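Local coordinates for uncharacterized protein (Staphylococcus aureus subsp. aureus Mu50, PDB 4QXZ) that is of unknown function but has a beta-barrel core resembling type VI secretion system proteins, joined to a two-helix pair, at residues K25-Q30 and T89-D94; G46-K51 and W58-V63; I84-T89 and A96-T101; H119-R124 and K156-D161. All coordinates share one frame; numbering follows the deposited sequence.

Interaction 1: residues K25-Q30 and T89-D94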
# COMPACT_ATOMS: atom_id res chain seq x y z
N LYS A 25 1.28 -2.28 1.15
CA LYS A 25 2.12 -2.80 0.08
C LYS A 25 2.62 -4.21 0.43
O LYS A 25 3.23 -4.43 1.48
CB LYS A 25 3.29 -1.87 -0.21
CG LYS A 25 4.08 -2.23 -1.47
CD LYS A 25 5.48 -1.61 -1.47
CE LYS A 25 6.25 -2.02 -2.71
NZ LYS A 25 7.71 -1.90 -2.44
N ALA A 26 2.37 -5.15 -0.47
CA ALA A 26 2.73 -6.54 -0.27
C ALA A 26 4.08 -6.78 -0.91
O ALA A 26 4.21 -6.67 -2.11
CB ALA A 26 1.67 -7.46 -0.90
N VAL A 27 5.08 -7.13 -0.10
CA VAL A 27 6.44 -7.34 -0.60
C VAL A 27 6.94 -8.80 -0.62
O VAL A 27 8.00 -9.07 -1.19
CB VAL A 27 7.44 -6.45 0.15
CG1 VAL A 27 7.23 -5.01 -0.26
CG2 VAL A 27 7.29 -6.62 1.65
N ARG A 28 6.19 -9.73 -0.02
CA ARG A 28 6.48 -11.16 -0.18
C ARG A 28 5.22 -11.99 -0.14
O ARG A 28 4.27 -11.71 0.60
CB ARG A 28 7.44 -11.68 0.88
CG ARG A 28 8.80 -11.02 0.84
CD ARG A 28 9.67 -11.51 1.97
NE ARG A 28 10.05 -12.91 1.80
CZ ARG A 28 10.84 -13.56 2.64
NH1 ARG A 28 11.33 -12.95 3.71
NH2 ARG A 28 11.14 -14.82 2.40
N PHE A 29 5.24 -13.06 -0.93
CA PHE A 29 4.08 -13.91 -1.05
C PHE A 29 4.50 -15.35 -1.00
O PHE A 29 5.42 -15.74 -1.71
CB PHE A 29 3.37 -13.64 -2.37
CG PHE A 29 2.17 -14.51 -2.58
CD1 PHE A 29 1.05 -14.38 -1.76
CD2 PHE A 29 2.15 -15.46 -3.58
CE1 PHE A 29 -0.06 -15.19 -1.93
CE2 PHE A 29 1.04 -16.26 -3.78
CZ PHE A 29 -0.07 -16.12 -2.95
N GLN A 30 3.85 -16.14 -0.16
CA GLN A 30 4.16 -17.56 -0.06
C GLN A 30 2.90 -18.39 0.07
O GLN A 30 1.88 -17.90 0.60
CB GLN A 30 5.02 -17.83 1.17
CG GLN A 30 6.29 -17.00 1.28
CD GLN A 30 7.01 -17.22 2.60
OE1 GLN A 30 6.38 -17.46 3.63
NE2 GLN A 30 8.35 -17.16 2.57
N THR A 89 4.91 -4.23 3.68
CA THR A 89 5.74 -2.99 3.68
C THR A 89 7.22 -3.24 3.56
O THR A 89 7.85 -2.73 2.66
CB THR A 89 5.47 -2.09 4.88
OG1 THR A 89 4.11 -1.67 4.87
CG2 THR A 89 6.33 -0.91 4.82
N ARG A 90 7.78 -3.99 4.49
CA ARG A 90 9.19 -4.29 4.42
C ARG A 90 9.48 -5.77 4.58
O ARG A 90 8.92 -6.41 5.44
CB ARG A 90 9.93 -3.48 5.46
CG ARG A 90 9.76 -1.97 5.25
CD ARG A 90 11.01 -1.18 5.58
NE ARG A 90 10.90 0.25 5.20
CZ ARG A 90 10.19 1.17 5.86
NH1 ARG A 90 9.49 0.85 6.95
NH2 ARG A 90 10.17 2.42 5.42
N PRO A 91 10.37 -6.31 3.78
CA PRO A 91 10.46 -7.76 3.73
C PRO A 91 10.93 -8.45 4.97
O PRO A 91 10.75 -9.64 5.06
CB PRO A 91 11.40 -8.04 2.54
CG PRO A 91 12.31 -6.85 2.49
CD PRO A 91 11.41 -5.71 2.86
N ALA A 92 11.57 -7.76 5.89
CA ALA A 92 12.01 -8.40 7.15
C ALA A 92 10.84 -8.73 8.09
O ALA A 92 10.95 -9.62 8.95
CB ALA A 92 13.03 -7.52 7.87
N ASN A 93 9.72 -8.03 7.91
CA ASN A 93 8.57 -8.16 8.79
C ASN A 93 7.98 -9.55 8.87
O ASN A 93 8.16 -10.37 7.96
CB ASN A 93 7.48 -7.20 8.34
CG ASN A 93 7.85 -5.76 8.57
OD1 ASN A 93 9.02 -5.40 8.73
ND2 ASN A 93 6.83 -4.91 8.61
N ASP A 94 7.27 -9.78 9.97
CA ASP A 94 6.56 -11.03 10.23
C ASP A 94 5.32 -11.16 9.33
O ASP A 94 4.46 -10.26 9.29
CB ASP A 94 6.16 -11.16 11.70
CG ASP A 94 7.31 -11.58 12.59
OD1 ASP A 94 8.15 -12.37 12.11
OD2 ASP A 94 7.37 -11.14 13.75
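The guanidinium of Arg28 turns its edge to the loop 89-94: Pro91 O lies in its plane, 3.6 Å from Arg28 NH1, too long to count as a hydrogen bond. The strong polar partner of this group is Glu40, which forms a salt bridge with Arg28 NH2. Below the charged end, the aliphatic part of the arginine meets the proline, Arg28 CD lying 3.9 Å from Pro91 CB, and the two side chains cross at about a right angle. A bend at chi3 (68°) turns the guanidinium off the line of the otherwise extended chain.

Val27 also points its side chain at the loop, and its two methyls divide the work. CG2, set between the backbone N and the carbonyl carbon (chi1 of the residue -71°), rests on the Arg90-Pro91 peptide, 3.8 Å from Pro91 N, and more loosely on the proline ring. CG1 sits 3.8 Å from Thr89 O.

One hydrogen bond joins the two backbones. Thr89 N donates to Lys25 O over 2.8 Å, with an N-H...O angle of 169°, and so carries the pairing of strands 23-32 and 82-88 one residue past the end of the latter. Beyond it the loop folds into a type I beta turn from Arg90 to Asn93, closed by Asn93 N on Arg90 O at 3.1 Å. Lys25, Thr89 and Arg90 also pack against the second subunit.

Because Val27 and Arg28 both face Val87, strand 23-32 has a classic beta bulge here, placing two consecutive side chains against the loop on the surface of the barrel.

Interaction 2: residues G46-K51 and W58-V63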
# COMPACT_ATOMS: atom_id res chain seq x y z
N GLY A 46 2.60 -5.75 -5.63
CA GLY A 46 1.69 -6.28 -4.62
C GLY A 46 0.99 -5.27 -3.74
O GLY A 46 1.63 -4.44 -3.06
N VAL A 47 -0.34 -5.37 -3.71
CA VAL A 47 -1.14 -4.58 -2.76
C VAL A 47 -2.14 -5.48 -2.03
O VAL A 47 -2.70 -6.42 -2.61
CB VAL A 47 -1.89 -3.41 -3.47
CG1 VAL A 47 -3.12 -3.90 -4.23
CG2 VAL A 47 -2.30 -2.36 -2.46
N ILE A 48 -2.40 -5.16 -0.77
CA ILE A 48 -3.47 -5.86 -0.05
C ILE A 48 -4.35 -4.85 0.70
O ILE A 48 -3.84 -4.00 1.43
CB ILE A 48 -2.88 -6.96 0.87
CG1 ILE A 48 -3.99 -7.76 1.55
CG2 ILE A 48 -1.93 -6.40 1.91
CD1 ILE A 48 -3.49 -9.03 2.23
N ILE A 49 -5.66 -4.94 0.51
CA ILE A 49 -6.59 -3.98 1.10
C ILE A 49 -7.50 -4.62 2.15
O ILE A 49 -8.11 -5.66 1.92
CB ILE A 49 -7.53 -3.31 0.06
CG1 ILE A 49 -6.88 -3.14 -1.32
CG2 ILE A 49 -8.00 -1.96 0.56
CD1 ILE A 49 -7.89 -2.85 -2.42
N ASN A 50 -7.61 -3.97 3.30
CA ASN A 50 -8.56 -4.40 4.31
C ASN A 50 -9.96 -3.91 3.94
O ASN A 50 -10.24 -2.73 4.09
CB ASN A 50 -8.13 -3.84 5.67
CG ASN A 50 -9.09 -4.19 6.79
OD1 ASN A 50 -10.18 -4.74 6.57
ND2 ASN A 50 -8.69 -3.86 8.00
N LYS A 51 -10.81 -4.80 3.45
CA LYS A 51 -12.17 -4.46 3.14
C LYS A 51 -13.19 -4.67 4.23
O LYS A 51 -14.10 -5.42 4.06
CB LYS A 51 -12.63 -5.26 1.94
CG LYS A 51 -11.85 -4.98 0.68
CD LYS A 51 -12.39 -5.74 -0.51
CE LYS A 51 -13.73 -5.21 -0.99
NZ LYS A 51 -13.69 -3.84 -1.60
N TRP A 58 -10.19 -9.35 3.09
CA TRP A 58 -9.11 -8.59 2.49
C TRP A 58 -8.95 -8.99 1.04
O TRP A 58 -9.32 -10.10 0.65
CB TRP A 58 -7.78 -8.85 3.21
CG TRP A 58 -7.76 -8.59 4.65
CD1 TRP A 58 -8.50 -9.20 5.60
CD2 TRP A 58 -6.91 -7.65 5.33
NE1 TRP A 58 -8.18 -8.70 6.85
CE2 TRP A 58 -7.21 -7.74 6.71
CE3 TRP A 58 -5.93 -6.74 4.91
CZ2 TRP A 58 -6.56 -6.96 7.67
CZ3 TRP A 58 -5.28 -5.96 5.87
CH2 TRP A 58 -5.60 -6.08 7.24
N LEU A 59 -8.39 -8.09 0.23
CA LEU A 59 -8.20 -8.34 -1.19
C LEU A 59 -6.73 -8.19 -1.49
O LEU A 59 -6.15 -7.15 -1.19
CB LEU A 59 -9.00 -7.34 -2.02
CG LEU A 59 -9.50 -7.80 -3.39
CD1 LEU A 59 -10.33 -9.08 -3.30
CD2 LEU A 59 -10.32 -6.69 -4.02
N LEU A 60 -6.13 -9.24 -2.04
CA LEU A 60 -4.70 -9.23 -2.38
C LEU A 60 -4.60 -9.25 -3.88
O LEU A 60 -5.20 -10.10 -4.53
CB LEU A 60 -3.97 -10.44 -1.79
CG LEU A 60 -2.52 -10.73 -2.26
CD1 LEU A 60 -1.57 -9.66 -1.76
CD2 LEU A 60 -2.02 -12.11 -1.84
N GLU A 61 -3.86 -8.29 -4.43
CA GLU A 61 -3.55 -8.26 -5.87
C GLU A 61 -2.04 -8.31 -6.04
O GLU A 61 -1.33 -7.47 -5.46
CB GLU A 61 -4.12 -7.02 -6.55
CG GLU A 61 -4.09 -7.12 -8.08
CD GLU A 61 -4.82 -5.97 -8.80
OE1 GLU A 61 -5.89 -5.54 -8.33
OE2 GLU A 61 -4.32 -5.50 -9.85
N ILE A 62 -1.56 -9.29 -6.80
CA ILE A 62 -0.13 -9.41 -7.06
C ILE A 62 0.12 -9.57 -8.54
O ILE A 62 -0.75 -10.02 -9.29
CB ILE A 62 0.50 -10.63 -6.35
CG1 ILE A 62 -0.21 -11.93 -6.74
CG2 ILE A 62 0.45 -10.45 -4.85
CD1 ILE A 62 0.41 -13.17 -6.15
N VAL A 63 1.33 -9.23 -8.96
CA VAL A 63 1.79 -9.49 -10.31
C VAL A 63 3.00 -10.40 -10.25
O VAL A 63 3.96 -10.11 -9.56
CB VAL A 63 2.15 -8.19 -11.05
CG1 VAL A 63 2.63 -8.48 -12.47
CG2 VAL A 63 0.95 -7.24 -11.06
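Four backbone hydrogen bonds hold 46-51 against 58-63. Val47 and Glu61 exchange one pair, both 2.9 Å between N and O, and Ile49 and Leu59 another, in which Ile49 N reaches Leu59 O at 2.8 Å. CA-H groups of the residues in the non-hydrogen-bonded pairs also point at carbonyl oxygens of the neighbouring pairs; Trp58 CA to Ile49 O, at 3.1 Å, is the shortest of these contacts.

The aromatic contact belongs to Asn50 and Trp58. Asn50 CB stands over the six-membered ring, 3.6 Å from its centroid and close to the normal, a CH-pi interaction. With Asn50 CG anti to the backbone N (chi1 178°), the amide carries on across the same ring, stacked with the planes 19° apart.

Apolar contacts fall on both surfaces of the sheet. Beside the tryptophan, Ile48 CG1 meets Trp58 CE3 at 4.0 Å and Ile48 CB touches Leu60 CD1. On the other surface, Val47 CG1 lies against Glu61 CB. Lys51 CD lies 4.0 Å from Leu59 CB, and the chain bends only beyond that atom.

Trp58 also meets Phe98 edge-to-face. The segment axes run 169° apart, 4.6 Å at closest approach: a regular antiparallel beta hairpin, with Ile48, Trp58 and Leu60 facing the interior of the beta-barrel.

Interaction 3: residues I84-T89 and A96-T101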
# COMPACT_ATOMS: atom_id res chain seq x y z
N ILE A 84 -1.85 -18.95 2.95
CA ILE A 84 -0.84 -18.03 2.43
C ILE A 84 -0.22 -17.15 3.51
O ILE A 84 -0.82 -16.94 4.59
CB ILE A 84 -1.40 -17.13 1.31
CG1 ILE A 84 -2.41 -16.11 1.84
CG2 ILE A 84 -2.02 -17.97 0.22
CD1 ILE A 84 -2.84 -15.09 0.80
N ARG A 85 0.99 -16.70 3.21
CA ARG A 85 1.75 -15.81 4.06
C ARG A 85 2.02 -14.56 3.25
O ARG A 85 2.49 -14.64 2.12
CB ARG A 85 3.07 -16.44 4.45
CG ARG A 85 2.95 -17.81 5.06
CD ARG A 85 2.32 -17.75 6.45
NE ARG A 85 1.98 -19.09 6.92
CZ ARG A 85 0.81 -19.70 6.77
NH1 ARG A 85 -0.22 -19.11 6.16
NH2 ARG A 85 0.66 -20.92 7.24
N VAL A 86 1.72 -13.40 3.83
CA VAL A 86 1.93 -12.11 3.16
C VAL A 86 2.75 -11.19 4.08
O VAL A 86 2.35 -10.92 5.22
CB VAL A 86 0.58 -11.45 2.80
CG1 VAL A 86 0.81 -10.22 1.92
CG2 VAL A 86 -0.36 -12.44 2.13
N VAL A 87 3.90 -10.74 3.58
CA VAL A 87 4.77 -9.83 4.32
C VAL A 87 4.48 -8.42 3.83
O VAL A 87 4.41 -8.18 2.61
CB VAL A 87 6.24 -10.16 4.10
CG1 VAL A 87 7.13 -9.25 4.92
CG2 VAL A 87 6.49 -11.62 4.46
N ILE A 88 4.35 -7.52 4.77
CA ILE A 88 3.85 -6.20 4.52
C ILE A 88 4.88 -5.09 4.68
O ILE A 88 5.65 -5.08 5.61
CB ILE A 88 2.68 -5.93 5.46
CG1 ILE A 88 1.53 -6.84 5.12
CG2 ILE A 88 2.22 -4.50 5.35
CD1 ILE A 88 0.44 -6.81 6.15
N THR A 89 4.91 -4.23 3.68
CA THR A 89 5.74 -2.99 3.68
C THR A 89 7.22 -3.24 3.56
O THR A 89 7.85 -2.73 2.66
CB THR A 89 5.47 -2.09 4.88
OG1 THR A 89 4.11 -1.67 4.87
CG2 THR A 89 6.33 -0.91 4.82
N ALA A 96 1.77 -11.91 7.76
CA ALA A 96 0.40 -12.10 8.19
C ALA A 96 -0.13 -13.41 7.59
O ALA A 96 0.33 -13.88 6.55
CB ALA A 96 -0.47 -10.92 7.76
N LEU A 97 -1.11 -14.00 8.26
CA LEU A 97 -1.59 -15.32 7.89
C LEU A 97 -2.99 -15.18 7.32
O LEU A 97 -3.84 -14.57 7.95
CB LEU A 97 -1.60 -16.22 9.12
CG LEU A 97 -0.40 -16.12 10.08
CD1 LEU A 97 -0.58 -17.07 11.25
CD2 LEU A 97 0.91 -16.41 9.38
N PHE A 98 -3.22 -15.71 6.11
CA PHE A 98 -4.55 -15.70 5.51
C PHE A 98 -4.95 -17.05 4.95
O PHE A 98 -4.11 -17.87 4.57
CB PHE A 98 -4.64 -14.72 4.36
CG PHE A 98 -4.33 -13.31 4.72
CD1 PHE A 98 -3.02 -12.87 4.78
CD2 PHE A 98 -5.35 -12.41 4.96
CE1 PHE A 98 -2.73 -11.57 5.11
CE2 PHE A 98 -5.07 -11.10 5.28
CZ PHE A 98 -3.75 -10.68 5.35
N GLU A 99 -6.25 -17.26 4.88
CA GLU A 99 -6.83 -18.36 4.14
C GLU A 99 -7.51 -17.72 2.95
O GLU A 99 -8.33 -16.80 3.14
CB GLU A 99 -7.83 -19.14 5.01
CG GLU A 99 -8.42 -20.37 4.32
CD GLU A 99 -9.39 -21.17 5.21
OE1 GLU A 99 -9.61 -20.72 6.37
OE2 GLU A 99 -9.93 -22.24 4.79
N SER A 100 -7.19 -18.18 1.74
CA SER A 100 -7.73 -17.54 0.55
C SER A 100 -8.05 -18.45 -0.63
O SER A 100 -7.63 -19.62 -0.69
CB SER A 100 -6.76 -16.44 0.09
OG SER A 100 -5.57 -17.00 -0.42
N THR A 101 -8.80 -17.86 -1.57
CA THR A 101 -9.10 -18.47 -2.87
C THR A 101 -8.81 -17.49 -4.00
O THR A 101 -8.94 -16.26 -3.83
CB THR A 101 -10.59 -18.86 -2.97
OG1 THR A 101 -11.38 -17.73 -2.63
CG2 THR A 101 -10.93 -19.99 -2.00
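Ile84 O receives two N-H groups. Phe98 N donates across the hairpin at 3.1 Å, with an almost straight N-H...O angle of 178°, and Arg85 NH1 folds back to it in a weak bond at 2.7 Å. The arginine reaches back through a bend at chi2 (-69°). Its NH2 forms a salt bridge with Asp83 and a hydrogen bond to Ser155 O, so the guanidinium is held from several directions within a buried contact.

Three further backbone bonds complete the pairing, Ala96 N to Val86 O being the shortest at 2.8 Å.

Leu97 CD2 lies across the arginine stem, 3.5 Å from Arg85 CD. On the other surface of the sheet, Ile84 CG1 touches Phe98 CB at 3.6 Å and Val86 CG2 approaches Phe98 CD1 at 3.8 Å, the valine crossing the phenylalanine at about a right angle. Ile84 CD1 continues to Ser100 OG, 3.5 Å away.

The segment axes diverge strongly from antiparallel, at 140°, in keeping with the coiling of a barrel wall. Strand 82-88 has strand 23-32 as its other neighbour, strand 96-107 continues the sheet into strand 111-121, and Arg85 reaches the end of helix 142-155 through Ser155.

Interaction 4: residues H119-R124 and K156-D161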
# COMPACT_ATOMS: atom_id res chain seq x y z
N HIS A 119 -9.10 -14.00 4.04
CA HIS A 119 -9.64 -13.84 5.39
C HIS A 119 -8.48 -14.05 6.37
O HIS A 119 -7.83 -15.09 6.35
CB HIS A 119 -10.75 -14.87 5.64
CG HIS A 119 -11.72 -14.99 4.50
ND1 HIS A 119 -12.50 -13.93 4.07
CD2 HIS A 119 -12.03 -16.04 3.70
CE1 HIS A 119 -13.24 -14.32 3.05
NE2 HIS A 119 -12.98 -15.59 2.81
N ILE A 120 -8.22 -13.07 7.21
CA ILE A 120 -7.05 -13.11 8.07
C ILE A 120 -7.24 -14.08 9.22
O ILE A 120 -8.37 -14.37 9.60
CB ILE A 120 -6.73 -11.71 8.63
CG1 ILE A 120 -5.23 -11.56 8.87
CG2 ILE A 120 -7.53 -11.41 9.90
CD1 ILE A 120 -4.82 -10.15 9.23
N TYR A 121 -6.14 -14.59 9.77
CA TYR A 121 -6.23 -15.39 11.00
C TYR A 121 -4.99 -15.27 11.89
O TYR A 121 -3.93 -14.82 11.45
CB TYR A 121 -6.62 -16.85 10.72
CG TYR A 121 -5.54 -17.73 10.14
CD1 TYR A 121 -4.64 -18.41 10.95
CD2 TYR A 121 -5.46 -17.92 8.76
CE1 TYR A 121 -3.65 -19.24 10.40
CE2 TYR A 121 -4.48 -18.74 8.20
CZ TYR A 121 -3.57 -19.40 9.02
OH TYR A 121 -2.59 -20.21 8.41
N THR A 122 -5.15 -15.63 13.16
CA THR A 122 -4.07 -15.58 14.13
C THR A 122 -3.71 -16.98 14.47
O THR A 122 -4.57 -17.85 14.55
CB THR A 122 -4.48 -14.93 15.45
OG1 THR A 122 -5.34 -13.82 15.20
CG2 THR A 122 -3.25 -14.45 16.21
N LEU A 123 -2.42 -17.20 14.70
CA LEU A 123 -1.98 -18.51 15.06
C LEU A 123 -2.60 -18.88 16.38
O LEU A 123 -2.58 -18.09 17.32
CB LEU A 123 -0.46 -18.56 15.19
CG LEU A 123 0.09 -20.00 15.19
CD1 LEU A 123 -0.22 -20.69 13.86
CD2 LEU A 123 1.59 -19.95 15.49
N ARG A 124 -3.15 -20.08 16.45
CA ARG A 124 -3.72 -20.56 17.68
C ARG A 124 -2.70 -20.64 18.81
O ARG A 124 -1.49 -20.74 18.58
CB ARG A 124 -4.31 -21.94 17.47
CG ARG A 124 -3.30 -22.96 16.98
CD ARG A 124 -3.98 -24.02 16.15
NE ARG A 124 -4.33 -25.21 16.92
CZ ARG A 124 -5.00 -26.25 16.43
NH1 ARG A 124 -5.42 -26.26 15.16
NH2 ARG A 124 -5.26 -27.30 17.21
N LYS A 156 4.20 -22.81 9.67
CA LYS A 156 2.90 -22.92 10.36
C LYS A 156 1.71 -23.40 9.59
O LYS A 156 0.72 -22.74 9.61
CB LYS A 156 2.60 -21.57 10.94
CG LYS A 156 3.66 -21.12 11.92
CD LYS A 156 3.65 -19.63 12.16
CE LYS A 156 4.96 -19.11 12.75
NZ LYS A 156 5.13 -17.64 12.55
N PRO A 157 1.78 -24.55 8.93
CA PRO A 157 0.60 -24.99 8.17
C PRO A 157 -0.65 -25.09 9.06
O PRO A 157 -0.54 -25.28 10.28
CB PRO A 157 1.01 -26.37 7.64
CG PRO A 157 2.17 -26.81 8.47
CD PRO A 157 2.85 -25.56 8.96
N LYS A 158 -1.82 -24.91 8.44
CA LYS A 158 -3.09 -25.26 9.10
C LYS A 158 -3.02 -26.71 9.51
O LYS A 158 -2.53 -27.56 8.76
CB LYS A 158 -4.33 -25.05 8.20
CG LYS A 158 -4.79 -23.60 8.12
CD LYS A 158 -6.30 -23.45 8.26
CE LYS A 158 -6.72 -22.01 8.56
NZ LYS A 158 -6.33 -21.55 9.93
N LEU A 159 -3.52 -26.97 10.71
CA LEU A 159 -3.45 -28.29 11.29
C LEU A 159 -4.62 -29.15 10.82
O LEU A 159 -5.68 -28.62 10.44
CB LEU A 159 -3.38 -28.18 12.82
CG LEU A 159 -2.11 -27.51 13.38
CD1 LEU A 159 -2.13 -27.29 14.88
CD2 LEU A 159 -0.86 -28.27 12.99
N LYS A 160 -4.37 -30.46 10.80
CA LYS A 160 -5.35 -31.45 10.32
C LYS A 160 -6.71 -31.31 11.02
O LYS A 160 -7.74 -31.53 10.41
CB LYS A 160 -4.80 -32.87 10.50
CG LYS A 160 -5.25 -33.86 9.44
CD LYS A 160 -4.40 -35.13 9.45
CE LYS A 160 -3.14 -34.96 8.61
NZ LYS A 160 -2.30 -36.19 8.66
N ASP A 161 -6.71 -30.90 12.28
CA ASP A 161 -7.97 -30.73 13.00
C ASP A 161 -8.81 -29.54 12.53
O ASP A 161 -9.89 -29.28 13.08
CB ASP A 161 -7.75 -30.65 14.53
CG ASP A 161 -6.89 -29.48 14.96
OD1 ASP A 161 -6.44 -28.68 14.11
OD2 ASP A 161 -6.66 -29.35 16.17
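Tyr121 presents a ring face to the ammonium of Lys158: NZ is 3.5 Å from the ring centroid and 8° off the normal, a centred cation-pi contact. Lys158 CE, the carbon next to NZ, adds a CH-pi interaction over the same face; bends at chi2 and chi4 bring the end of the lysine there. The phenolic OH is hydrogen-bonded to Asp83, whose other carboxylate oxygen accepts from Lys158 N, so one aspartate helps place both partners.

Arg124 and Asp161 form an end-on salt bridge: Arg124 NH1 donates to Asp161 OD1 at 2.8 Å and Arg124 NH2 to Asp161 OD2 at 2.7 Å, the latter almost straight at 177°. Each oxygen uses its syn lone pair, and the two flat groups are 14° from coplanar. Leu159 CD1 covers one guanidinium face, 3.4 Å from Arg124 CZ. Nearby, the Leu123 side chain crosses the extended Lys156 chain at about a right angle, Leu123 CD2 touching Lys156 CD at 3.9 Å.

Leu159 also packs on helix 127-137, so the contact joins the end of a barrel strand to the chain leaving the helix pair. Two bonds in one plane and a methyl above it would fix the rotation of the guanidinium. The pairing probably favours a charged Asp161, and the tyrosine pi cloud would help stabilise the Lys158 ammonium.

All four interactions reach one curled antiparallel sheet. Interactions 1 and 3 share Thr89, their centres about 9 Å apart, and strands 23-32 and 82-88 are joined between them by Val27 N to Val87 O at 3.0 Å. Interaction 2, nested along the chain within the loop closed by interaction 1, joins it through Ala26 N and Gly46 O, 2.8 Å apart. Interactions 2 and 3 meet inside the barrel, where Ile48 CD1 lies 3.5 Å from Phe98 CZ. Interaction 4 continues from interaction 3 by Tyr121 N to Leu97 O, 2.9 Å, and leads out to the helix pair. Interactions 1 and 2, and interaction 3 through the shared Thr89, also touch the second subunit.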